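Local structure of methyl-accepting/DNA response regulator (Bacillus cereus, 3D6W) at residues Q47-E50 against Y51-K55; A100-F103 against R104-G108; T6-T10 against D11-P15. The protein probably binds DNA through its LytTR domain, the part described here, as the output end of a putative response regulator. All coordinates share one frame; numbering follows the deposited sequence.

Interaction 1 (Q47-E50 against Y51-K55)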
loop_
_atom_site.group_PDB
_atom_site.type_symbol
_atom_site.label_atom_id
_atom_site.label_comp_id
_atom_site.label_asym_id
_atom_site.label_seq_id
_atom_site.Cartn_x
_atom_site.Cartn_y
_atom_site.Cartn_z
ATOM N N GLN A 47 -3.747 11.206 -24.261
ATOM C CA GLN A 47 -5.140 11.417 -23.918
ATOM C C GLN A 47 -5.736 10.147 -23.283
ATOM O O GLN A 47 -6.404 10.217 -22.240
ATOM C CB GLN A 47 -5.922 11.901 -25.143
ATOM C CG GLN A 47 -7.349 12.371 -24.784
ATOM C CD GLN A 47 -8.252 12.577 -26.008
ATOM O OE1 GLN A 47 -9.246 13.294 -25.942
ATOM N NE2 GLN A 47 -7.926 11.922 -27.104
ATOM N N GLU A 48 -5.479 8.994 -23.904
ATOM C CA GLU A 48 -5.922 7.718 -23.360
ATOM C C GLU A 48 -5.291 7.403 -22.007
ATOM O O GLU A 48 -5.985 7.021 -21.059
ATOM C CB GLU A 48 -5.678 6.592 -24.344
ATOM C CG GLU A 48 -6.702 6.670 -25.518
ATOM C CD GLU A 48 -6.309 5.927 -26.821
ATOM O OE1 GLU A 48 -5.118 5.610 -27.087
ATOM O OE2 GLU A 48 -7.257 5.703 -27.600
ATOM N N PHE A 49 -3.987 7.576 -21.898
ATOM C CA PHE A 49 -3.327 7.432 -20.605
ATOM C C PHE A 49 -3.891 8.351 -19.518
ATOM O O PHE A 49 -3.941 7.960 -18.370
ATOM C CB PHE A 49 -1.809 7.626 -20.727
ATOM C CG PHE A 49 -1.071 6.384 -21.099
ATOM C CD1 PHE A 49 -0.970 5.341 -20.211
ATOM C CD2 PHE A 49 -0.469 6.261 -22.330
ATOM C CE1 PHE A 49 -0.274 4.177 -20.547
ATOM C CE2 PHE A 49 0.225 5.114 -22.666
ATOM C CZ PHE A 49 0.323 4.077 -21.771
ATOM N N GLU A 50 -4.310 9.562 -19.851
ATOM C CA GLU A 50 -4.907 10.425 -18.833
ATOM C C GLU A 50 -6.171 9.829 -18.203
ATOM O O GLU A 50 -6.489 10.073 -17.042
ATOM C CB GLU A 50 -5.268 11.787 -19.408
ATOM C CG GLU A 50 -4.131 12.747 -19.497
ATOM C CD GLU A 50 -4.631 14.165 -19.731
ATOM O OE1 GLU A 50 -4.700 14.537 -20.919
ATOM O OE2 GLU A 50 -4.954 14.880 -18.726
ATOM N N TYR A 51 -6.918 9.087 -19.002
ATOM C CA TYR A 51 -8.075 8.406 -18.528
ATOM C C TYR A 51 -7.659 7.244 -17.607
ATOM O O TYR A 51 -8.248 7.034 -16.560
ATOM C CB TYR A 51 -8.934 7.914 -19.722
ATOM C CG TYR A 51 -10.029 6.936 -19.289
ATOM C CD1 TYR A 51 -11.230 7.405 -18.725
ATOM C CD2 TYR A 51 -9.823 5.561 -19.356
ATOM C CE1 TYR A 51 -12.215 6.531 -18.276
ATOM C CE2 TYR A 51 -10.794 4.676 -18.906
ATOM C CZ TYR A 51 -12.001 5.162 -18.368
ATOM O OH TYR A 51 -12.984 4.261 -17.946
ATOM N N LEU A 52 -6.629 6.499 -17.982
ATOM C CA LEU A 52 -6.377 5.227 -17.316
ATOM C C LEU A 52 -5.418 5.262 -16.125
ATOM O O LEU A 52 -5.470 4.402 -15.249
ATOM C CB LEU A 52 -5.992 4.168 -18.335
ATOM C CG LEU A 52 -4.598 4.021 -18.850
ATOM C CD1 LEU A 52 -3.801 3.065 -17.933
ATOM C CD2 LEU A 52 -4.691 3.478 -20.335
ATOM N N LEU A 53 -4.589 6.288 -16.079
ATOM C CA LEU A 53 -3.605 6.428 -15.048
ATOM C C LEU A 53 -4.258 7.086 -13.860
ATOM O O LEU A 53 -5.147 7.948 -14.031
ATOM C CB LEU A 53 -2.418 7.258 -15.540
ATOM C CG LEU A 53 -1.505 6.671 -16.641
ATOM C CD1 LEU A 53 -0.597 7.764 -17.143
ATOM C CD2 LEU A 53 -0.723 5.461 -16.140
ATOM N N PRO A 54 -3.858 6.660 -12.647
ATOM C CA PRO A 54 -4.447 7.202 -11.409
ATOM C C PRO A 54 -4.225 8.702 -11.243
ATOM O O PRO A 54 -3.103 9.187 -11.307
ATOM C CB PRO A 54 -3.766 6.405 -10.282
ATOM C CG PRO A 54 -2.746 5.553 -10.914
ATOM C CD PRO A 54 -2.869 5.599 -12.397
ATOM N N LYS A 55 -5.304 9.430 -11.035
ATOM C CA LYS A 55 -5.275 10.880 -11.099
ATOM C C LYS A 55 -4.589 11.459 -9.839
ATOM O O LYS A 55 -4.177 12.622 -9.823
ATOM C CB LYS A 55 -6.702 11.423 -11.368
ATOM C CG LYS A 55 -7.555 11.589 -10.117
ATOM C CD LYS A 55 -9.079 11.785 -10.405
ATOM C CE LYS A 55 -9.854 12.351 -9.166
ATOM N NZ LYS A 55 -9.280 11.735 -7.933
#
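This is a one-turn contact along the C-terminal end of the short helix 46-52 in the LytTR domain, where Phe-49 meets Leu-52 and Leu-53 as the chain leaves the helix. The apolar side chains lie on the inner side: Phe-49 and Leu-53 both reach Ile-66 of strand 65-68 and Leu-24 of strand 21-27, so the helix is seated on the five-stranded antiparallel sheet. Bulky hydrocarbon groups suit that side, and the Phe-49 ring also meets His-42 edge-to-face. Leu-53 slants across the root of the phenyl group, its CD1 lying 3.8 Å from Phe-49 CB, while Leu-52 comes obliquely to the ring itself, its CG 4.1 Å from Phe-49 CD1. The carboxylates of the two glutamates have partners of their own: Glu-50 OE1 forms a salt bridge with Arg-60, although the residue also packs on Ile-66, and Glu-48 OE1 accepts from the backbone N of Ser-45, just before the helix. In the backbone the last turn holds by Leu-52 N to Glu-48 O at 3.2 Å; weak bonds run alongside, from Tyr-51 N to Glu-48 O and from Leu-52 N to Phe-49 O. Leu-53 is the first residue with non-helical angles, yet its NH still belongs to the helix. With CG anti to its own carbonyl carbon (chi1 -67°), its side chain folds back beside Phe-49 O, which accepts from Leu-53 N at 2.9 Å.

Interaction 2 (A100-F103 against R104-G108); sequences ASYF and RKLLG
The C-terminal helix 100-107 of the LytTR domain pairs its side chains i to i+4 here, Tyr-102 with Leu-106 and Phe-103 with Leu-107, before a Schellman motif ends it. Leu-107 lays CD1 over one face of the Phe-103 ring, 4.0 Å from the centroid and 16° off the normal, a CH-pi contact displaced toward the rim. Its other branch, CD2, reaches the far end of the ring at CZ, 3.8 Å away, so both methyls grip the phenyl. The ring is aimed by its first torsion, which sets CG opposite the backbone N (chi1 -177°). An apolar pair fits this side because Phe-103 is buried against Ile-59, Cys-61, Leu-85 and Ile-75, and Leu-107 shares Ile-75. Beside it, Leu-106 places CD2 over a face of the Tyr-102 ring, and both side chains touch Ile-59 of strand 58-62. Backbone bonds join the same partners: Leu-106 N to Tyr-102 O is 3.0 Å and Leu-107 N to Phe-103 O is 3.2 Å. Arg-104 sends NE to Phe-109 O and packs on Trp-13 of the second subunit, which also supplies Lys-2 and Thr-6 to the carbonyls of Leu-106 and Leu-107. Gly-108 takes positive phi (78°), which suits glycine, and is the C-prime residue: Phe-109 N turns back to Arg-104 O and Gly-108 N, weakly, to Lys-105 O, the Schellman ending of an alpha helix.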
loop_
_atom_site.group_PDB
_atom_site.type_symbol
_atom_site.label_atom_id
_atom_site.label_comp_id
_atom_site.label_asym_id
_atom_site.label_seq_id
_atom_site.Cartn_x
_atom_site.Cartn_y
_atom_site.Cartn_z
ATOM N N ALA A 100 0.458 25.348 -17.064
ATOM C CA ALA A 100 1.059 25.756 -15.805
ATOM C C ALA A 100 0.016 26.028 -14.698
ATOM O O ALA A 100 0.256 25.667 -13.548
ATOM C CB ALA A 100 2.019 26.949 -16.026
ATOM N N SER A 101 -1.147 26.621 -15.028
ATOM C CA SER A 101 -2.187 26.872 -13.983
ATOM C C SER A 101 -2.863 25.635 -13.477
ATOM O O SER A 101 -3.072 25.497 -12.278
ATOM C CB SER A 101 -3.277 27.839 -14.452
ATOM O OG SER A 101 -2.663 29.081 -14.782
ATOM N N TYR A 102 -3.213 24.753 -14.406
ATOM C CA TYR A 102 -3.806 23.456 -14.100
ATOM C C TYR A 102 -2.813 22.697 -13.251
ATOM O O TYR A 102 -3.160 22.203 -12.196
ATOM C CB TYR A 102 -4.161 22.731 -15.415
ATOM C CG TYR A 102 -4.562 21.282 -15.330
ATOM C CD1 TYR A 102 -5.844 20.899 -14.978
ATOM C CD2 TYR A 102 -3.640 20.279 -15.666
ATOM C CE1 TYR A 102 -6.178 19.534 -14.915
ATOM C CE2 TYR A 102 -3.954 18.938 -15.621
ATOM C CZ TYR A 102 -5.213 18.561 -15.264
ATOM O OH TYR A 102 -5.466 17.195 -15.218
ATOM N N PHE A 103 -1.548 22.675 -13.664
ATOM C CA PHE A 103 -0.547 21.949 -12.897
ATOM C C PHE A 103 -0.487 22.452 -11.444
ATOM O O PHE A 103 -0.601 21.674 -10.530
ATOM C CB PHE A 103 0.830 22.033 -13.583
ATOM C CG PHE A 103 1.908 21.248 -12.897
ATOM C CD1 PHE A 103 2.045 19.873 -13.126
ATOM C CD2 PHE A 103 2.769 21.855 -12.010
ATOM C CE1 PHE A 103 3.031 19.148 -12.527
ATOM C CE2 PHE A 103 3.759 21.146 -11.387
ATOM C CZ PHE A 103 3.910 19.790 -11.654
ATOM N N ARG A 104 -0.300 23.744 -11.226
ATOM C CA ARG A 104 -0.129 24.235 -9.858
ATOM C C ARG A 104 -1.398 24.153 -9.015
ATOM O O ARG A 104 -1.332 23.947 -7.805
ATOM C CB ARG A 104 0.443 25.654 -9.853
ATOM C CG ARG A 104 -0.554 26.747 -10.083
ATOM C CD ARG A 104 0.093 28.110 -10.150
ATOM N NE ARG A 104 0.895 28.368 -8.963
ATOM C CZ ARG A 104 1.905 29.232 -8.876
ATOM N NH1 ARG A 104 2.285 29.965 -9.907
ATOM N NH2 ARG A 104 2.569 29.340 -7.744
ATOM N N LYS A 105 -2.555 24.299 -9.664
ATOM C CA LYS A 105 -3.851 24.150 -8.988
ATOM C C LYS A 105 -4.046 22.723 -8.422
ATOM O O LYS A 105 -4.404 22.550 -7.262
ATOM C CB LYS A 105 -5.015 24.523 -9.929
ATOM C CG LYS A 105 -5.543 25.956 -9.763
ATOM C CD LYS A 105 -6.416 26.405 -10.998
ATOM C CE LYS A 105 -7.347 27.670 -10.767
ATOM N NZ LYS A 105 -8.786 27.375 -10.273
ATOM N N LEU A 106 -3.801 21.725 -9.262
ATOM C CA LEU A 106 -3.906 20.332 -8.889
ATOM C C LEU A 106 -2.922 19.934 -7.819
ATOM O O LEU A 106 -3.214 19.049 -7.020
ATOM C CB LEU A 106 -3.764 19.408 -10.115
ATOM C CG LEU A 106 -5.141 18.996 -10.639
ATOM C CD1 LEU A 106 -6.107 20.217 -10.792
ATOM C CD2 LEU A 106 -5.085 18.225 -11.935
ATOM N N LEU A 107 -1.757 20.556 -7.816
ATOM C CA LEU A 107 -0.704 20.231 -6.857
ATOM C C LEU A 107 -0.763 21.135 -5.616
ATOM O O LEU A 107 -0.070 20.905 -4.635
ATOM C CB LEU A 107 0.680 20.278 -7.539
ATOM C CG LEU A 107 1.156 18.938 -8.124
ATOM C CD1 LEU A 107 0.592 18.651 -9.511
ATOM C CD2 LEU A 107 2.640 18.906 -8.204
ATOM N N GLY A 108 -1.580 22.174 -5.671
ATOM C CA GLY A 108 -1.870 22.994 -4.515
ATOM C C GLY A 108 -0.834 24.021 -4.098
ATOM O O GLY A 108 -0.711 24.243 -2.890
#

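Interaction 3 (T6-T10 against D11-P15)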
loop_
_atom_site.group_PDB
_atom_site.type_symbol
_atom_site.label_atom_id
_atom_site.label_comp_id
_atom_site.label_asym_id
_atom_site.label_seq_id
_atom_site.Cartn_x
_atom_site.Cartn_y
_atom_site.Cartn_z
ATOM N N THR A 6 2.516 -2.026 -20.160
ATOM C CA THR A 6 3.376 -2.904 -20.963
ATOM C C THR A 6 4.086 -2.039 -21.984
ATOM O O THR A 6 3.453 -1.446 -22.851
ATOM C CB THR A 6 2.609 -4.079 -21.575
ATOM O OG1 THR A 6 1.872 -4.751 -20.532
ATOM C CG2 THR A 6 3.566 -5.084 -22.197
ATOM N N LEU A 7 5.395 -1.885 -21.778
ATOM C CA LEU A 7 6.271 -1.193 -22.720
ATOM C C LEU A 7 6.779 -2.186 -23.777
ATOM O O LEU A 7 7.142 -3.317 -23.469
ATOM C CB LEU A 7 7.491 -0.586 -22.023
ATOM C CG LEU A 7 7.451 0.134 -20.684
ATOM C CD1 LEU A 7 8.504 1.208 -20.632
ATOM C CD2 LEU A 7 6.101 0.718 -20.401
ATOM N N LYS A 8 6.844 -1.736 -25.021
ATOM C CA LYS A 8 7.429 -2.531 -26.108
ATOM C C LYS A 8 8.923 -2.306 -26.118
ATOM O O LYS A 8 9.362 -1.152 -26.208
ATOM C CB LYS A 8 6.825 -2.100 -27.440
ATOM C CG LYS A 8 7.496 -2.635 -28.677
ATOM C CD LYS A 8 6.579 -2.497 -29.866
ATOM C CE LYS A 8 6.995 -3.452 -30.977
ATOM N NZ LYS A 8 5.887 -3.598 -31.946
ATOM N N THR A 9 9.685 -3.398 -25.959
ATOM C CA THR A 9 11.142 -3.395 -26.203
ATOM C C THR A 9 11.472 -4.029 -27.552
ATOM O O THR A 9 10.582 -4.478 -28.276
ATOM C CB THR A 9 11.943 -4.110 -25.118
ATOM O OG1 THR A 9 11.096 -5.038 -24.445
ATOM C CG2 THR A 9 12.505 -3.088 -24.094
ATOM N N THR A 10 12.765 -4.030 -27.881
ATOM C CA THR A 10 13.258 -4.473 -29.195
ATOM C C THR A 10 12.769 -5.905 -29.546
ATOM O O THR A 10 12.231 -6.152 -30.646
ATOM C CB THR A 10 14.826 -4.325 -29.278
ATOM O OG1 THR A 10 15.426 -4.799 -28.068
ATOM C CG2 THR A 10 15.218 -2.868 -29.459
ATOM N N ASP A 11 12.891 -6.813 -28.579
ATOM C CA ASP A 11 12.555 -8.228 -28.795
ATOM C C ASP A 11 11.226 -8.663 -28.131
ATOM O O ASP A 11 10.489 -9.491 -28.710
ATOM C CB ASP A 11 13.720 -9.126 -28.343
ATOM C CG ASP A 11 14.296 -8.704 -26.993
ATOM O OD1 ASP A 11 13.990 -7.559 -26.548
ATOM O OD2 ASP A 11 15.051 -9.514 -26.397
ATOM N N GLY A 12 10.918 -8.114 -26.942
ATOM C CA GLY A 12 9.719 -8.519 -26.165
ATOM C C GLY A 12 8.996 -7.333 -25.562
ATOM O O GLY A 12 9.242 -6.201 -25.959
ATOM N N TRP A 13 8.083 -7.590 -24.629
ATOM C CA TRP A 13 7.358 -6.513 -23.885
ATOM C C TRP A 13 7.547 -6.685 -22.382
ATOM O O TRP A 13 7.569 -7.814 -21.856
ATOM C CB TRP A 13 5.857 -6.573 -24.138
ATOM C CG TRP A 13 5.384 -6.233 -25.486
ATOM C CD1 TRP A 13 5.055 -4.988 -25.953
ATOM C CD2 TRP A 13 5.096 -7.153 -26.539
ATOM N NE1 TRP A 13 4.605 -5.078 -27.232
ATOM C CE2 TRP A 13 4.620 -6.398 -27.622
ATOM C CE3 TRP A 13 5.199 -8.543 -26.670
ATOM C CZ2 TRP A 13 4.258 -6.985 -28.830
ATOM C CZ3 TRP A 13 4.855 -9.119 -27.852
ATOM C CH2 TRP A 13 4.383 -8.347 -28.925
ATOM N N ILE A 14 7.620 -5.564 -21.686
ATOM C CA ILE A 14 7.972 -5.575 -20.289
ATOM C C ILE A 14 6.851 -4.899 -19.502
ATOM O O ILE A 14 6.609 -3.705 -19.677
ATOM C CB ILE A 14 9.375 -4.942 -20.098
ATOM C CG1 ILE A 14 10.386 -5.747 -20.961
ATOM C CG2 ILE A 14 9.761 -4.880 -18.610
ATOM C CD1 ILE A 14 11.796 -5.649 -20.557
ATOM N N PRO A 15 6.114 -5.682 -18.675
ATOM C CA PRO A 15 5.162 -5.091 -17.732
ATOM C C PRO A 15 5.884 -4.317 -16.633
ATOM O O PRO A 15 6.803 -4.829 -16.011
ATOM C CB PRO A 15 4.409 -6.305 -17.146
ATOM C CG PRO A 15 4.834 -7.494 -17.929
ATOM C CD PRO A 15 6.112 -7.158 -18.605
HETATM O O HOH W 1 12.329 -7.634 -24.512
#
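Trp-13 lays its indole beside Lys-8, the two side chains running alongside each other in the same direction, with Trp-13 CD1 3.7 Å from Lys-8 CB. They form a non-hydrogen-bonded pair of the antiparallel hairpin 4-8/13-17. The lysine is extended, with CG anti to the backbone N (chi1 169°), and its carbons from CB to CD follow the NE1 side of the indole as an apolar flank. On the same face Thr-6 comes obliquely to the base of Trp-13, its CG2 3.4 Å from Trp-13 CB. That methyl is directed there because it stands anti to the backbone N, leaving OG1 to bond Leu-107 O of the third subunit. Leu-7 and Ile-14 occupy the other face as the hydrogen-bonded pair: Ile-14 N to Leu-7 O is 2.9 Å, and Leu-7 N to Ile-14 O 3.0 Å. At the turn, Gly-12 O takes two donors from Thr-9. The amide N approaches at 2.8 Å, nearly along the carbonyl direction, whereas the hydroxyl OG1 sits at 2.7 Å well above the carbonyl plane. A water donates to both Thr-9 OG1 and Asp-11 OD1, the latter at 2.6 Å, bridging the short polar side chains that suit a turn. Trp-13 packs on Pro-77 and Phe-109 of the third subunit, while within its own chain the hairpin rests Leu-7 and Thr-9 on Leu-38 and joins Lys-8 to Thr-41 of strand 39-42 by backbone hydrogen bonds.

From the N terminus the three contacts follow in series, none nesting in or crossing another. Interaction 3 closes the turn between strands 4-8 and 13-17. After the chain has laid down strands 21-27, 30-35 and 39-42, interaction 1 ends helix 46-52; interaction 2 ends helix 100-107 after the three-stranded sheet. Interactions 1 and 2 lie about 17 Å apart between centres and touch lightly, Glu-50 OE2 being 4.2 Å from Tyr-102 OH. Interactions 2 and 3 lie on opposite sides of the chain's centre, about 33 Å apart between centres, but meet between subunits, where Thr-6 of one copy bonds Leu-107 of another.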